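Local coordinates for protein pantothenate kinase (Coxiella burnetii, PDB 3TQC) that phosphorylates (R)-pantothenate with ATP to give 4'-phosphopantothenate, the first step of coenzyme A biosynthesis, at residues B[176-181]-B[190-195]. Sequence-based numbering, arbitrary orientation.
Sequences IPVYSH and QYEIVD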
loop_
_atom_site.group_PDB
_atom_site.type_symbol
_atom_site.label_atom_id
_atom_site.label_comp_id
_atom_site.label_asym_id
_atom_site.label_seq_id
_atom_site.Cartn_x
_atom_site.Cartn_y
_atom_site.Cartn_z
ATOM N N ILE B 176 0.849 -15.720 -17.857
ATOM C CA ILE B 176 0.042 -14.507 -17.852
ATOM C C ILE B 176 -0.900 -14.591 -19.031
ATOM O O ILE B 176 -0.444 -14.755 -20.146
ATOM C CB ILE B 176 0.899 -13.245 -18.030
ATOM C CG1 ILE B 176 2.024 -13.177 -16.979
ATOM C CG2 ILE B 176 -0.001 -11.986 -18.025
ATOM C CD1 ILE B 176 1.545 -13.110 -15.536
ATOM N N PRO B 177 -2.222 -14.477 -18.792
ATOM C CA PRO B 177 -3.169 -14.533 -19.893
ATOM C C PRO B 177 -3.046 -13.309 -20.793
ATOM O O PRO B 177 -2.534 -12.284 -20.377
ATOM C CB PRO B 177 -4.529 -14.621 -19.192
ATOM C CG PRO B 177 -4.316 -14.030 -17.896
ATOM C CD PRO B 177 -2.906 -14.339 -17.501
ATOM N N VAL B 178 -3.460 -13.461 -22.042
ATOM C CA VAL B 178 -3.211 -12.465 -23.082
ATOM C C VAL B 178 -4.531 -11.927 -23.626
ATOM O O VAL B 178 -5.430 -12.688 -23.933
ATOM C CB VAL B 178 -2.386 -13.085 -24.222
ATOM C CG1 VAL B 178 -2.249 -12.111 -25.411
ATOM C CG2 VAL B 178 -1.006 -13.525 -23.703
ATOM N N TYR B 179 -4.629 -10.611 -23.722
ATOM C CA TYR B 179 -5.775 -9.921 -24.295
ATOM C C TYR B 179 -5.416 -9.314 -25.664
ATOM O O TYR B 179 -4.412 -8.619 -25.791
ATOM C CB TYR B 179 -6.210 -8.811 -23.347
ATOM C CG TYR B 179 -7.449 -8.063 -23.781
ATOM C CD1 TYR B 179 -8.717 -8.587 -23.554
ATOM C CD2 TYR B 179 -7.353 -6.824 -24.404
ATOM C CE1 TYR B 179 -9.858 -7.903 -23.964
ATOM C CE2 TYR B 179 -8.474 -6.135 -24.799
ATOM C CZ TYR B 179 -9.722 -6.678 -24.583
ATOM O OH TYR B 179 -10.837 -5.980 -24.966
ATOM N N SER B 180 -6.233 -9.585 -26.676
ATOM C CA SER B 180 -6.094 -8.949 -27.992
ATOM C C SER B 180 -7.068 -7.785 -28.138
ATOM O O SER B 180 -8.295 -7.987 -28.141
ATOM C CB SER B 180 -6.407 -9.927 -29.107
ATOM O OG SER B 180 -6.637 -9.200 -30.297
ATOM N N HIS B 181 -6.522 -6.583 -28.299
ATOM C CA HIS B 181 -7.332 -5.398 -28.604
ATOM C C HIS B 181 -7.979 -5.524 -29.981
ATOM O O HIS B 181 -9.066 -4.992 -30.223
ATOM C CB HIS B 181 -6.473 -4.129 -28.541
ATOM C CG HIS B 181 -5.977 -3.804 -27.163
ATOM N ND1 HIS B 181 -6.800 -3.306 -26.174
ATOM C CD2 HIS B 181 -4.743 -3.899 -26.612
ATOM C CE1 HIS B 181 -6.095 -3.109 -25.074
ATOM N NE2 HIS B 181 -4.842 -3.457 -25.314
ATOM N N GLN B 190 -3.480 -18.831 -24.740
ATOM C CA GLN B 190 -2.293 -18.054 -25.024
ATOM C C GLN B 190 -1.804 -17.384 -23.748
ATOM O O GLN B 190 -2.551 -16.650 -23.110
ATOM C CB GLN B 190 -2.611 -17.019 -26.085
ATOM C CG GLN B 190 -1.417 -16.214 -26.509
ATOM C CD GLN B 190 -1.423 -15.888 -27.988
ATOM O OE1 GLN B 190 -1.694 -16.753 -28.835
ATOM N NE2 GLN B 190 -1.098 -14.632 -28.313
ATOM N N TYR B 191 -0.554 -17.653 -23.380
ATOM C CA TYR B 191 0.045 -17.094 -22.166
ATOM C C TYR B 191 1.455 -16.569 -22.413
ATOM O O TYR B 191 2.219 -17.150 -23.163
ATOM C CB TYR B 191 0.093 -18.146 -21.062
ATOM C CG TYR B 191 -1.254 -18.727 -20.709
ATOM C CD1 TYR B 191 -2.117 -18.060 -19.843
ATOM C CD2 TYR B 191 -1.669 -19.939 -21.242
ATOM C CE1 TYR B 191 -3.358 -18.581 -19.515
ATOM C CE2 TYR B 191 -2.915 -20.475 -20.919
ATOM C CZ TYR B 191 -3.752 -19.782 -20.053
ATOM O OH TYR B 191 -4.977 -20.295 -19.720
ATOM N N GLU B 192 1.773 -15.446 -21.786
ATOM C CA GLU B 192 3.134 -14.946 -21.712
ATOM C C GLU B 192 3.760 -15.535 -20.455
ATOM O O GLU B 192 3.049 -15.939 -19.536
ATOM C CB GLU B 192 3.140 -13.424 -21.645
ATOM C CG GLU B 192 2.632 -12.783 -22.928
ATOM C CD GLU B 192 2.577 -11.273 -22.855
ATOM O OE1 GLU B 192 2.809 -10.708 -21.757
ATOM O OE2 GLU B 192 2.306 -10.649 -23.906
ATOM N N ILE B 193 5.081 -15.610 -20.420
ATOM C CA ILE B 193 5.759 -16.201 -19.290
ATOM C C ILE B 193 6.598 -15.147 -18.584
ATOM O O ILE B 193 7.432 -14.504 -19.198
ATOM C CB ILE B 193 6.614 -17.385 -19.714
ATOM C CG1 ILE B 193 5.705 -18.527 -20.190
ATOM C CG2 ILE B 193 7.497 -17.826 -18.557
ATOM C CD1 ILE B 193 6.357 -19.443 -21.166
ATOM N N VAL B 194 6.306 -14.953 -17.301
ATOM C CA VAL B 194 7.070 -14.117 -16.413
ATOM C C VAL B 194 7.860 -15.073 -15.516
ATOM O O VAL B 194 7.279 -15.883 -14.790
ATOM C CB VAL B 194 6.129 -13.196 -15.580
ATOM C CG1 VAL B 194 6.904 -12.425 -14.531
ATOM C CG2 VAL B 194 5.349 -12.236 -16.496
ATOM N N ASP B 195 9.184 -14.987 -15.584
ATOM C CA ASP B 195 10.050 -15.952 -14.924
ATOM C C ASP B 195 11.088 -15.313 -13.995
ATOM O O ASP B 195 12.290 -15.287 -14.300
ATOM C CB ASP B 195 10.747 -16.830 -15.962
ATOM C CG ASP B 195 11.596 -17.920 -15.320
ATOM O OD1 ASP B 195 11.221 -18.379 -14.213
ATOM O OD2 ASP B 195 12.629 -18.317 -15.926
HETATM O O HOH W 1 -4.931 -15.842 -22.502
#
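I176 and E192 form an antiparallel hydrogen-bonded pair. I176 N donates to E192 O at 2.8 Å, and E192 N returns a bond of the same length to I176 O. I176 O also receives a CA-H...O contact from Y191 CA at 3.1 Å. The side chain of I176 crosses that of V194. Its CG1, anti to the carbonyl carbon (chi1 -54°), meets V194 CG2 at 3.5 Å, a tight carbon pair. I128 of strand 125-129 touches both residues, and helix 157-168 adds V163 against I176 and I167 against V194.

P177 faces Y191 in a non-hydrogen-bonded pair. Its CA lies 3.7 Å from Y191 CD1, oblique to the ring, while P177 CB approaches Y191 CE1.

At V178 the strands diverge. V178 N makes only a weak bond to Q190 O, 3.5 Å long and bent to 120°. A water accepts from V178 N and lies 2.6 Å from Q190 O. The CG2 branch of V178 packs on E192 CG at 3.8 Å and also meets Q190 CG. The CG1 branch approaches Q190 NE2.

Beyond V178 the segments separate. Strand 174-180 is the middle of a three-stranded antiparallel sheet, with 185-187 on its other side. Through I176 and V194 this small sheet rests on helix 157-168 and on strand 125-129, an outermost strand of the mixed sheet within this chain. The contact is thus an antiparallel pair at one side of the three-stranded sheet, regular at I176–E192 and P177–Y191 and weakening toward V178, set beside the main sheet of the P-loop kinase fold.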